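Leucine aminopeptidase A1, chloroplastic (Solanum lycopersicum, PDB 5D8N) removes N-terminal amino acids, preferably leucine, from peptides as a magnesium-binding homohexamer of the M17 family, and also acts as a protein-folding chaperone. Local coordinates at residues K294-G299 with Q402-I407; P423-A428 with G447-R452; D433-E438 with Q496-D501; V440-A445 with V519-E524. The protein carries 1 engineered substitution. All blocks are in the same frame, centred on the assembly; numbering follows the deposited sequence.

Interaction 1 (K294-G299 with Q402-I407); sequences KLALVG and QGVEKI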
loop_
_atom_site.group_PDB
_atom_site.type_symbol
_atom_site.label_atom_id
_atom_site.label_comp_id
_atom_site.label_asym_id
_atom_site.label_seq_id
_atom_site.Cartn_x
_atom_site.Cartn_y
_atom_site.Cartn_z
ATOM N N LYS A 294 -37.115 -32.782 9.432
ATOM C CA LYS A 294 -37.178 -31.495 8.736
ATOM C C LYS A 294 -35.825 -30.803 8.740
ATOM O O LYS A 294 -35.257 -30.486 9.798
ATOM C CB LYS A 294 -38.232 -30.590 9.365
ATOM C CG LYS A 294 -39.645 -31.130 9.186
ATOM C CD LYS A 294 -40.713 -30.286 9.864
ATOM C CE LYS A 294 -40.871 -28.950 9.135
ATOM N NZ LYS A 294 -41.875 -28.037 9.758
ATOM N N LEU A 295 -35.282 -30.608 7.544
ATOM C CA LEU A 295 -33.939 -30.039 7.363
ATOM C C LEU A 295 -34.035 -28.797 6.487
ATOM O O LEU A 295 -34.875 -28.729 5.583
ATOM C CB LEU A 295 -33.031 -31.072 6.705
ATOM C CG LEU A 295 -33.036 -32.480 7.310
ATOM C CD1 LEU A 295 -32.259 -33.427 6.404
ATOM C CD2 LEU A 295 -32.426 -32.482 8.703
ATOM N N ALA A 296 -33.101 -27.868 6.673
ATOM C CA ALA A 296 -32.892 -26.789 5.724
ATOM C C ALA A 296 -31.451 -26.701 5.227
ATOM O O ALA A 296 -30.490 -26.804 5.982
ATOM C CB ALA A 296 -33.310 -25.441 6.315
ATOM N N LEU A 297 -31.342 -26.273 3.981
ATOM C CA LEU A 297 -30.065 -25.978 3.354
ATOM C C LEU A 297 -30.158 -24.544 2.860
ATOM O O LEU A 297 -30.989 -24.241 2.003
ATOM C CB LEU A 297 -29.827 -26.923 2.173
ATOM C CG LEU A 297 -29.777 -28.408 2.526
ATOM C CD1 LEU A 297 -29.637 -29.240 1.273
ATOM C CD2 LEU A 297 -28.585 -28.645 3.446
ATOM N N VAL A 298 -29.322 -23.678 3.426
ATOM C CA VAL A 298 -29.306 -22.258 3.123
ATOM C C VAL A 298 -28.021 -21.880 2.383
ATOM O O VAL A 298 -26.919 -22.202 2.838
ATOM C CB VAL A 298 -29.381 -21.446 4.421
ATOM C CG1 VAL A 298 -29.290 -19.959 4.103
ATOM C CG2 VAL A 298 -30.688 -21.758 5.125
ATOM N N GLY A 299 -28.168 -21.232 1.232
ATOM C CA GLY A 299 -27.011 -20.866 0.416
ATOM C C GLY A 299 -26.916 -19.374 0.200
ATOM O O GLY A 299 -27.908 -18.712 -0.104
ATOM N N GLN A 402 -39.463 -21.956 9.381
ATOM C CA GLN A 402 -40.119 -23.087 8.744
ATOM C C GLN A 402 -40.249 -24.286 9.706
ATOM O O GLN A 402 -40.751 -25.345 9.338
ATOM C CB GLN A 402 -39.354 -23.494 7.485
ATOM C CG GLN A 402 -39.178 -22.404 6.451
ATOM C CD GLN A 402 -40.409 -21.519 6.300
ATOM O OE1 GLN A 402 -40.430 -20.333 6.708
ATOM N NE2 GLN A 402 -41.421 -22.082 5.653
ATOM N N GLY A 403 -39.714 -24.157 10.915
ATOM C CA GLY A 403 -39.826 -25.234 11.881
ATOM C C GLY A 403 -38.909 -26.407 11.605
ATOM O O GLY A 403 -39.163 -27.520 12.077
ATOM N N VAL A 404 -37.755 -26.152 10.992
ATOM C CA VAL A 404 -36.798 -27.227 10.809
ATOM C C VAL A 404 -36.087 -27.635 12.101
ATOM O O VAL A 404 -35.939 -26.856 13.019
ATOM C CB VAL A 404 -35.805 -26.918 9.673
ATOM C CG1 VAL A 404 -36.574 -26.723 8.373
ATOM C CG2 VAL A 404 -34.972 -25.689 9.995
ATOM N N GLU A 405 -35.521 -28.829 12.101
ATOM C CA GLU A 405 -34.724 -29.352 13.204
ATOM C C GLU A 405 -33.210 -29.070 13.009
ATOM O O GLU A 405 -32.470 -28.890 13.969
ATOM C CB GLU A 405 -35.011 -30.856 13.246
ATOM C CG GLU A 405 -34.196 -31.694 14.215
ATOM C CD GLU A 405 -34.551 -33.179 14.170
ATOM O OE1 GLU A 405 -35.568 -33.541 13.536
ATOM O OE2 GLU A 405 -33.854 -33.963 14.847
ATOM N N LYS A 406 -32.725 -29.058 11.773
ATOM C CA LYS A 406 -31.306 -28.888 11.490
ATOM C C LYS A 406 -31.152 -27.986 10.262
ATOM O O LYS A 406 -31.864 -28.160 9.266
ATOM C CB LYS A 406 -30.640 -30.243 11.237
ATOM C CG LYS A 406 -30.803 -31.271 12.355
ATOM C CD LYS A 406 -30.156 -32.604 11.996
ATOM C CE LYS A 406 -30.458 -33.680 13.040
ATOM N NZ LYS A 406 -29.812 -34.957 12.615
ATOM N N ILE A 407 -30.155 -27.105 10.311
ATOM C CA ILE A 407 -29.774 -26.241 9.197
ATOM C C ILE A 407 -28.292 -26.424 8.886
ATOM O O ILE A 407 -27.445 -26.308 9.772
ATOM C CB ILE A 407 -30.003 -24.760 9.550
ATOM C CG1 ILE A 407 -31.463 -24.517 9.941
ATOM C CG2 ILE A 407 -29.643 -23.873 8.376
ATOM C CD1 ILE A 407 -31.709 -23.137 10.496
HETATM O O HOH W 1 -37.644 -32.660 12.290
HETATM O O HOH W 2 -41.999 -28.522 12.566
#

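Interaction 2 (P423-A428 with G447-R452); sequences PSVAGA and GEKLWR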
loop_
_atom_site.group_PDB
_atom_site.type_symbol
_atom_site.label_atom_id
_atom_site.label_comp_id
_atom_site.label_asym_id
_atom_site.label_seq_id
_atom_site.Cartn_x
_atom_site.Cartn_y
_atom_site.Cartn_z
ATOM N N PRO A 423 -6.855 -23.290 -0.303
ATOM C CA PRO A 423 -7.862 -23.246 -1.364
ATOM C C PRO A 423 -8.833 -24.428 -1.425
ATOM O O PRO A 423 -9.871 -24.328 -2.087
ATOM C CB PRO A 423 -7.028 -23.193 -2.646
ATOM C CG PRO A 423 -5.688 -23.767 -2.284
ATOM C CD PRO A 423 -5.483 -23.381 -0.829
ATOM N N SER A 424 -8.500 -25.537 -0.770
ATOM C CA SER A 424 -9.133 -26.803 -1.055
ATOM C C SER A 424 -10.018 -27.358 0.063
ATOM O O SER A 424 -10.709 -28.357 -0.149
ATOM C CB SER A 424 -8.086 -27.858 -1.392
ATOM O OG SER A 424 -7.235 -27.449 -2.433
ATOM N N VAL A 425 -9.987 -26.738 1.238
ATOM C CA VAL A 425 -10.620 -27.292 2.434
ATOM C C VAL A 425 -11.562 -26.257 3.051
ATOM O O VAL A 425 -11.142 -25.168 3.430
ATOM C CB VAL A 425 -9.568 -27.687 3.506
ATOM C CG1 VAL A 425 -10.278 -28.303 4.716
ATOM C CG2 VAL A 425 -8.566 -28.712 2.959
ATOM N N ALA A 426 -12.842 -26.587 3.127
ATOM C CA ALA A 426 -13.824 -25.666 3.670
ATOM C C ALA A 426 -13.813 -25.727 5.188
ATOM O O ALA A 426 -13.473 -26.752 5.780
ATOM C CB ALA A 426 -15.211 -25.994 3.131
ATOM N N GLY A 427 -14.191 -24.624 5.818
ATOM C CA GLY A 427 -14.293 -24.570 7.263
ATOM C C GLY A 427 -15.731 -24.765 7.714
ATOM O O GLY A 427 -16.633 -24.093 7.232
ATOM N N ALA A 428 -15.906 -25.604 8.729
ATOM C CA ALA A 428 -17.206 -25.931 9.282
ATOM C C ALA A 428 -17.266 -25.387 10.705
ATOM O O ALA A 428 -16.390 -25.662 11.537
ATOM C CB ALA A 428 -17.404 -27.450 9.295
ATOM N N GLY A 447 -16.261 -37.714 -0.270
ATOM C CA GLY A 447 -14.914 -37.431 -0.701
ATOM C C GLY A 447 -14.522 -35.969 -0.656
ATOM O O GLY A 447 -13.375 -35.640 -0.944
ATOM N N GLU A 448 -15.432 -35.096 -0.223
ATOM C CA GLU A 448 -15.147 -33.665 -0.176
ATOM C C GLU A 448 -14.349 -33.313 1.086
ATOM O O GLU A 448 -14.480 -33.951 2.130
ATOM C CB GLU A 448 -16.447 -32.873 -0.264
ATOM C CG GLU A 448 -17.132 -33.026 -1.612
ATOM C CD GLU A 448 -18.161 -31.930 -1.920
ATOM O OE1 GLU A 448 -19.122 -31.761 -1.137
ATOM O OE2 GLU A 448 -18.124 -31.382 -3.046
ATOM N N LYS A 449 -13.549 -32.257 1.003
ATOM C CA LYS A 449 -12.649 -31.860 2.094
ATOM C C LYS A 449 -13.209 -30.698 2.889
ATOM O O LYS A 449 -13.488 -29.631 2.333
ATOM C CB LYS A 449 -11.279 -31.433 1.572
ATOM C CG LYS A 449 -10.517 -32.523 0.839
ATOM C CD LYS A 449 -9.218 -31.972 0.260
ATOM C CE LYS A 449 -8.612 -33.058 -0.622
ATOM N NZ LYS A 449 -7.166 -32.906 -0.893
ATOM N N LEU A 450 -13.297 -30.915 4.203
ATOM C CA LEU A 450 -13.699 -29.882 5.145
ATOM C C LEU A 450 -13.086 -30.144 6.510
ATOM O O LEU A 450 -12.592 -31.235 6.788
ATOM C CB LEU A 450 -15.234 -29.747 5.200
ATOM C CG LEU A 450 -16.108 -30.953 5.531
ATOM C CD1 LEU A 450 -16.084 -31.277 7.016
ATOM C CD2 LEU A 450 -17.540 -30.711 5.107
ATOM N N TRP A 451 -13.127 -29.134 7.372
ATOM C CA TRP A 451 -12.488 -29.223 8.678
ATOM C C TRP A 451 -13.251 -28.324 9.639
ATOM O O TRP A 451 -13.484 -27.145 9.358
ATOM C CB TRP A 451 -11.035 -28.768 8.578
ATOM C CG TRP A 451 -10.185 -29.033 9.797
ATOM C CD1 TRP A 451 -9.916 -28.171 10.818
ATOM C CD2 TRP A 451 -9.534 -30.264 10.134
ATOM N NE1 TRP A 451 -9.070 -28.760 11.738
ATOM C CE2 TRP A 451 -8.802 -30.041 11.322
ATOM C CE3 TRP A 451 -9.539 -31.547 9.567
ATOM C CZ2 TRP A 451 -8.112 -31.062 11.973
ATOM C CZ3 TRP A 451 -8.748 -32.545 10.151
ATOM C CH2 TRP A 451 -8.046 -32.292 11.358
ATOM N N ARG A 452 -13.616 -28.874 10.793
ATOM C CA ARG A 452 -14.276 -28.073 11.796
ATOM C C ARG A 452 -13.318 -27.047 12.396
ATOM O O ARG A 452 -12.141 -27.332 12.661
ATOM C CB ARG A 452 -14.856 -28.947 12.891
ATOM C CG ARG A 452 -15.822 -28.183 13.779
ATOM C CD ARG A 452 -16.216 -28.987 15.007
ATOM N NE ARG A 452 -17.244 -28.328 15.802
ATOM C CZ ARG A 452 -17.780 -28.836 16.915
ATOM N NH1 ARG A 452 -17.474 -30.052 17.305
ATOM N NH2 ARG A 452 -18.754 -28.186 17.548
#

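Interaction 3 (D433-E438 with Q496-D501); sequences DDLARE and QWLHLD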
loop_
_atom_site.group_PDB
_atom_site.type_symbol
_atom_site.label_atom_id
_atom_site.label_comp_id
_atom_site.label_asym_id
_atom_site.label_seq_id
_atom_site.Cartn_x
_atom_site.Cartn_y
_atom_site.Cartn_z
ATOM N N ASP A 433 -22.141 -30.478 18.491
ATOM C CA ASP A 433 -21.105 -31.466 18.225
ATOM C C ASP A 433 -21.622 -32.622 17.362
ATOM O O ASP A 433 -20.867 -33.213 16.595
ATOM C CB ASP A 433 -20.557 -32.047 19.527
ATOM C CG ASP A 433 -19.640 -31.083 20.267
ATOM O OD1 ASP A 433 -19.139 -30.100 19.666
ATOM O OD2 ASP A 433 -19.397 -31.371 21.455
ATOM N N ASP A 434 -22.860 -33.039 17.617
ATOM C CA ASP A 434 -23.483 -34.107 16.850
ATOM C C ASP A 434 -23.580 -33.739 15.368
ATOM O O ASP A 434 -23.380 -34.600 14.514
ATOM C CB ASP A 434 -24.883 -34.458 17.377
ATOM C CG ASP A 434 -25.473 -35.692 16.698
ATOM O OD1 ASP A 434 -24.877 -36.775 16.865
ATOM O OD2 ASP A 434 -26.480 -35.596 15.949
ATOM N N LEU A 435 -23.988 -32.510 15.058
ATOM C CA LEU A 435 -24.158 -32.118 13.670
ATOM C C LEU A 435 -22.798 -32.020 13.010
ATOM O O LEU A 435 -22.664 -32.435 11.861
ATOM C CB LEU A 435 -24.901 -30.807 13.568
ATOM C CG LEU A 435 -25.143 -30.235 12.179
ATOM C CD1 LEU A 435 -25.810 -31.258 11.276
ATOM C CD2 LEU A 435 -25.964 -28.960 12.280
ATOM N N ALA A 436 -21.772 -31.613 13.763
ATOM C CA ALA A 436 -20.422 -31.607 13.224
ATOM C C ALA A 436 -20.058 -33.010 12.766
ATOM O O ALA A 436 -19.514 -33.213 11.672
ATOM C CB ALA A 436 -19.408 -31.122 14.246
ATOM N N ARG A 437 -20.341 -33.984 13.627
ATOM C CA ARG A 437 -20.011 -35.374 13.341
ATOM C C ARG A 437 -20.762 -35.890 12.112
ATOM O O ARG A 437 -20.174 -36.567 11.269
ATOM C CB ARG A 437 -20.277 -36.276 14.554
ATOM C CG ARG A 437 -19.986 -37.745 14.277
ATOM C CD ARG A 437 -20.534 -38.690 15.352
ATOM N NE ARG A 437 -21.880 -38.291 15.753
ATOM C CZ ARG A 437 -22.962 -38.462 15.005
ATOM N NH1 ARG A 437 -22.957 -39.285 13.961
ATOM N NH2 ARG A 437 -24.054 -37.797 15.337
ATOM N N GLU A 438 -22.044 -35.557 11.997
ATOM C CA GLU A 438 -22.828 -35.927 10.820
ATOM C C GLU A 438 -22.179 -35.352 9.547
ATOM O O GLU A 438 -22.133 -36.019 8.511
ATOM C CB GLU A 438 -24.257 -35.390 10.905
ATOM C CG GLU A 438 -25.228 -36.095 11.844
ATOM C CD GLU A 438 -26.596 -35.409 11.927
ATOM O OE1 GLU A 438 -27.023 -34.650 11.028
ATOM O OE2 GLU A 438 -27.250 -35.536 12.977
ATOM N N GLN A 496 -30.496 -27.167 15.466
ATOM C CA GLN A 496 -29.087 -27.488 15.227
ATOM C C GLN A 496 -28.626 -26.843 13.923
ATOM O O GLN A 496 -29.365 -26.810 12.946
ATOM C CB GLN A 496 -28.880 -28.992 15.113
ATOM C CG GLN A 496 -29.287 -29.781 16.340
ATOM C CD GLN A 496 -28.797 -31.214 16.266
ATOM O OE1 GLN A 496 -28.210 -31.636 15.283
ATOM N NE2 GLN A 496 -29.132 -31.993 17.262
ATOM N N TRP A 497 -27.458 -26.221 13.939
ATOM C CA TRP A 497 -27.037 -25.389 12.828
ATOM C C TRP A 497 -25.533 -25.467 12.651
ATOM O O TRP A 497 -24.762 -25.407 13.611
ATOM C CB TRP A 497 -27.508 -23.960 13.031
ATOM C CG TRP A 497 -26.724 -22.943 12.235
ATOM C CD1 TRP A 497 -26.794 -22.730 10.880
ATOM C CD2 TRP A 497 -25.650 -22.132 12.713
ATOM N NE1 TRP A 497 -25.905 -21.769 10.511
ATOM C CE2 TRP A 497 -25.209 -21.360 11.623
ATOM C CE3 TRP A 497 -25.174 -21.825 13.986
ATOM C CZ2 TRP A 497 -24.240 -20.368 11.752
ATOM C CZ3 TRP A 497 -24.166 -20.869 14.102
ATOM C CH2 TRP A 497 -23.727 -20.148 12.997
ATOM N N LEU A 498 -25.144 -25.670 11.401
ATOM C CA LEU A 498 -23.747 -25.619 10.993
ATOM C C LEU A 498 -23.534 -24.699 9.793
ATOM O O LEU A 498 -24.278 -24.736 8.807
ATOM C CB LEU A 498 -23.241 -27.013 10.657
ATOM C CG LEU A 498 -21.769 -27.176 10.244
ATOM C CD1 LEU A 498 -21.319 -28.547 10.692
ATOM C CD2 LEU A 498 -21.562 -27.060 8.753
ATOM N N HIS A 499 -22.438 -23.961 9.863
ATOM C CA HIS A 499 -22.062 -22.989 8.837
ATOM C C HIS A 499 -20.804 -23.507 8.138
ATOM O O HIS A 499 -19.805 -23.821 8.794
ATOM C CB HIS A 499 -21.776 -21.632 9.489
ATOM C CG HIS A 499 -20.925 -20.725 8.665
ATOM N ND1 HIS A 499 -21.331 -20.230 7.452
ATOM C CD2 HIS A 499 -19.750 -20.111 8.941
ATOM C CE1 HIS A 499 -20.419 -19.401 6.980
ATOM N NE2 HIS A 499 -19.450 -19.307 7.870
ATOM N N LEU A 500 -20.868 -23.558 6.815
ATOM C CA LEU A 500 -19.741 -24.019 6.028
ATOM C C LEU A 500 -19.206 -22.887 5.154
ATOM O O LEU A 500 -19.899 -22.391 4.253
ATOM C CB LEU A 500 -20.176 -25.222 5.202
ATOM C CG LEU A 500 -19.065 -26.151 4.712
ATOM C CD1 LEU A 500 -18.330 -26.821 5.863
ATOM C CD2 LEU A 500 -19.612 -27.202 3.751
ATOM N N ASP A 501 -18.009 -22.414 5.500
ATOM C CA ASP A 501 -17.333 -21.335 4.765
ATOM C C ASP A 501 -16.535 -21.973 3.625
ATOM O O ASP A 501 -15.437 -22.526 3.813
ATOM C CB ASP A 501 -16.435 -20.525 5.714
ATOM C CG ASP A 501 -16.010 -19.157 5.145
ATOM O OD1 ASP A 501 -16.156 -18.926 3.928
ATOM O OD2 ASP A 501 -15.536 -18.290 5.937
#

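Interaction 4 (V440-A445 with V519-E524); sequences VEAAEA and VSTLVE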
loop_
_atom_site.group_PDB
_atom_site.type_symbol
_atom_site.label_atom_id
_atom_site.label_comp_id
_atom_site.label_asym_id
_atom_site.label_seq_id
_atom_site.Cartn_x
_atom_site.Cartn_y
_atom_site.Cartn_z
ATOM N N VAL A 440 -19.035 -34.242 9.054
ATOM C CA VAL A 440 -17.745 -34.881 8.822
ATOM C C VAL A 440 -17.911 -36.272 8.195
ATOM O O VAL A 440 -17.210 -36.622 7.242
ATOM C CB VAL A 440 -16.941 -34.995 10.132
ATOM C CG1 VAL A 440 -15.766 -35.960 9.975
ATOM C CG2 VAL A 440 -16.425 -33.638 10.546
ATOM N N GLU A 441 -18.887 -37.044 8.667
ATOM C CA GLU A 441 -19.150 -38.354 8.069
ATOM C C GLU A 441 -19.696 -38.244 6.641
ATOM O O GLU A 441 -19.334 -39.030 5.766
ATOM C CB GLU A 441 -20.094 -39.161 8.959
ATOM C CG GLU A 441 -19.408 -39.707 10.219
ATOM C CD GLU A 441 -20.359 -40.255 11.291
ATOM O OE1 GLU A 441 -21.585 -40.351 11.041
ATOM O OE2 GLU A 441 -19.888 -40.513 12.424
ATOM N N ALA A 442 -20.529 -37.240 6.390
ATOM C CA ALA A 442 -21.070 -37.068 5.042
ATOM C C ALA A 442 -19.958 -36.725 4.058
ATOM O O ALA A 442 -19.951 -37.236 2.944
ATOM C CB ALA A 442 -22.138 -35.985 5.039
ATOM N N ALA A 443 -18.975 -35.955 4.514
ATOM C CA ALA A 443 -17.861 -35.555 3.668
ATOM C C ALA A 443 -16.891 -36.702 3.430
ATOM O O ALA A 443 -16.304 -36.824 2.358
ATOM C CB ALA A 443 -17.120 -34.377 4.275
ATOM N N GLU A 444 -16.703 -37.521 4.454
ATOM C CA GLU A 444 -15.977 -38.760 4.307
ATOM C C GLU A 444 -16.598 -39.667 3.235
ATOM O O GLU A 444 -15.880 -40.186 2.391
ATOM C CB GLU A 444 -15.915 -39.464 5.664
ATOM C CG GLU A 444 -15.162 -40.784 5.715
ATOM C CD GLU A 444 -13.657 -40.605 5.656
ATOM O OE1 GLU A 444 -13.167 -39.554 6.133
ATOM O OE2 GLU A 444 -12.977 -41.500 5.102
ATOM N N ALA A 445 -17.928 -39.779 3.205
ATOM C CA ALA A 445 -18.606 -40.552 2.179
ATOM C C ALA A 445 -18.541 -39.905 0.795
ATOM O O ALA A 445 -18.283 -40.586 -0.192
ATOM C CB ALA A 445 -20.056 -40.843 2.582
ATOM N N VAL A 519 -22.283 -30.080 -3.194
ATOM C CA VAL A 519 -23.490 -30.799 -3.587
ATOM C C VAL A 519 -23.422 -32.204 -3.041
ATOM O O VAL A 519 -24.348 -32.668 -2.389
ATOM C CB VAL A 519 -23.679 -30.824 -5.112
ATOM C CG1 VAL A 519 -24.822 -31.724 -5.500
ATOM C CG2 VAL A 519 -23.943 -29.426 -5.641
ATOM N N SER A 520 -22.344 -32.912 -3.322
ATOM C CA SER A 520 -22.284 -34.323 -2.945
ATOM C C SER A 520 -22.366 -34.508 -1.444
ATOM O O SER A 520 -22.982 -35.457 -0.957
ATOM C CB SER A 520 -21.042 -35.016 -3.530
ATOM O OG SER A 520 -19.863 -34.338 -3.087
ATOM N N THR A 521 -21.685 -33.650 -0.693
ATOM C CA THR A 521 -21.718 -33.744 0.759
ATOM C C THR A 521 -23.134 -33.478 1.309
ATOM O O THR A 521 -23.628 -34.199 2.196
ATOM C CB THR A 521 -20.686 -32.804 1.410
ATOM O OG1 THR A 521 -19.367 -33.165 0.980
ATOM C CG2 THR A 521 -20.738 -32.862 2.917
ATOM N N LEU A 522 -23.797 -32.453 0.784
ATOM C CA LEU A 522 -25.143 -32.165 1.233
ATOM C C LEU A 522 -26.113 -33.317 0.956
ATOM O O LEU A 522 -26.984 -33.633 1.774
ATOM C CB LEU A 522 -25.671 -30.879 0.605
ATOM C CG LEU A 522 -24.925 -29.592 1.001
ATOM C CD1 LEU A 522 -25.518 -28.396 0.278
ATOM C CD2 LEU A 522 -24.854 -29.365 2.495
ATOM N N VAL A 523 -26.004 -33.896 -0.229
ATOM C CA VAL A 523 -26.840 -35.030 -0.577
ATOM C C VAL A 523 -26.597 -36.172 0.410
ATOM O O VAL A 523 -27.567 -36.786 0.899
ATOM C CB VAL A 523 -26.630 -35.496 -2.028
ATOM C CG1 VAL A 523 -27.296 -36.852 -2.272
ATOM C CG2 VAL A 523 -27.167 -34.445 -2.983
ATOM N N GLU A 524 -25.328 -36.501 0.641
ATOM C CA GLU A 524 -25.017 -37.568 1.594
ATOM C C GLU A 524 -25.602 -37.237 2.951
ATOM O O GLU A 524 -26.098 -38.116 3.651
ATOM C CB GLU A 524 -23.518 -37.816 1.731
ATOM C CG GLU A 524 -22.909 -38.551 0.542
ATOM C CD GLU A 524 -23.388 -39.998 0.394
ATOM O OE1 GLU A 524 -23.758 -40.627 1.412
ATOM O OE2 GLU A 524 -23.257 -40.530 -0.730
#

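Interaction 1 (K294-G299 with Q402-I407)
K294 reaches over Q402 and G403 where two parallel strands of the mixed sheet of the M17 catalytic domain, 293-305 and 406-411, come together. Its CB starts 3.9 Å from CA of V404. CD comes to 3.9 Å from G403 O, and a bend at chi3 (70°) then turns CE toward the turn that follows helix 388-401, 3.6 Å from Q402 O. There NZ donates a hydrogen bond to Q402 O over 2.9 Å, lying in the plane of that carbonyl with a C=O...N angle of 154°. A water accepts from NZ and donates to G403 O, so the ammonium serves one carbonyl directly and the next through solvent. An alanine here would probably leave the Q402 carbonyl without its ammonium partner and the bridging water less firmly placed.

Backbone bonds zip up the rest: E405 N donates to K294 O (2.8 Å), and A296 N to K406 O (2.9 Å). A second water links K294 N to E405 OE1. On the face carrying L295 and K406, the two side chains run side by side, with L295 CD2 3.8 Å from K406 CB; the lysine then extends past the leucine to a salt bridge with E438. The other face is apolar and looks toward helix 388-401. Strand 293-305 carries on from here to K300, a magnesium-binding residue. On the apolar face, CG2 of V298 meets CG2 of I407 at 4.0 Å, beyond A296 CB, which rests on V404 CG2.

Interaction 2 (P423-A428 with G447-R452)
K449 and A428 lose the most surface in this contact, with V425 next, and all three belong to a beta-alpha-beta crossover: strand 426-429 leads through helix 433-446 into strand 450-452, its parallel neighbour and the outermost strand of the sheet within this chain. K449 lays the root of its chain over S424 and V425, just ahead of A426. Its CB lies 3.6 Å from S424 O and 4.1 Å from V425 CG2, the two side chains crossing at about a right angle. Beyond that the chain leads away, and NZ forms a salt bridge with E456 of the second subunit. V425 uses its other methyl, CG1, to touch L450 CA (3.8 Å) and W451 CB (4.0 Å), while the indole NE1 bonds to R452 O of the second subunit.

The backbone ladder runs from A426 N to K449 O (3.2 Å), from W451 N to A426 O, and from A428 N to W451 O (2.9 Å). A428 adds its methyl, with CB 3.9 Å from W451 O. R452, extended from CG to NE, sends its guanidinium on to T430 and D433, yet its CG still sits 3.4 Å from A428 O.

Interaction 3 (D433-E438 with Q496-D501)
L435 packs on Q496 and L498 where helix 433-446 lies on strand 496-501 of the central sheet in an alpha/beta layer, and it does the main work of the contact. Its CG is anti to the backbone N (chi1 179°), leading toward the strand, and CD2 comes down on the main chain, 3.5 Å from W497 N and 3.5 Å from L498 N. The same methyl lies 3.7 Å from L498 CB, the two leucines crossing obliquely. Q496, its chain extended beyond CG, brings OE1 to 3.8 Å from L435 CB, and its own CB lies 4.1 Å from L435 CD2. A436 follows with backbone rather than methyl: its CA is 4.1 Å from L498 CD1.

The segment axes approach to 8.1 Å, at 52° to each other. The strand amides beneath L435 have polar partners from elsewhere, W497 N bonding to OD1 of N432 and L498 to strand 406-411. W497 and H499 point their rings to the other face, against helix 479-488, while W497 NE1 and H499 ND1 bond to the carboxylate of D409 on strand 406-411. The chemistry therefore divides: a single leucine and its apolar neighbours seat the helix by shape, and the hydrogen bonds of the strand are made with groups outside the two segments.

Interaction 4 (V440-A445 with V519-E524)
A helix-helix crossing in the catalytic domain brings A442, A443 and A445 of helix 433-446 against T521 and E524 of helix 519-527. The segment axes come within 8.1 Å at an angle of 121°, a close approach to which the alanines contribute by offering nothing larger than a methyl. A442 CB lies 3.7 Å from T521 O and 4.0 Å from E524 CB.

T521 sets both branches against A443. CG2, anti to the backbone N, meets A443 N at 3.9 Å, while OG1, at a chi1 of -61°, stands 3.9 Å from A443 CA. The hydroxyl also hydrogen bonds to S446 OG in the last turn of that helix and to E448 OE1 just after it. A valine here would probably leave E448 OE1 and S446 OG without the hydroxyl they share, weakening the link between the two helices at this point. E524 packs on A442 as well: its CB is 3.8 Å from A442 O. A bend at chi2 (-67°) then carries CD alongside A445, with OE1 3.9 Å from A445 CB. That carboxylate is held by polar partners on either oxygen, OE1 by R528 and OE2 by Y205.

Helix 519-527 is thus wedged between several elements: helix 433-446 on the alanine side, helices 197-221 and 327-342 against V523, and strand 406-411 under L522.

All four contacts lie in the catalytic domain, around one mixed sheet and the helices on it. Interaction 1 comes first in the chain and is complete before the others open, whereas interactions 2, 3 and 4 interleave, tied together by helix 433-446. Interactions 1 and 2 are strand pairings whose centres lie 21 Å apart, with strand 496-501 of interaction 3 between their strands in the sheet. Interactions 3 and 4 use successive turns of one helix, their centres 12 Å apart, so that it is anchored first on the sheet and then on helix 519-527. The metal-binding strand is thereby tied through the sheet to the edge strand that meets the second subunit.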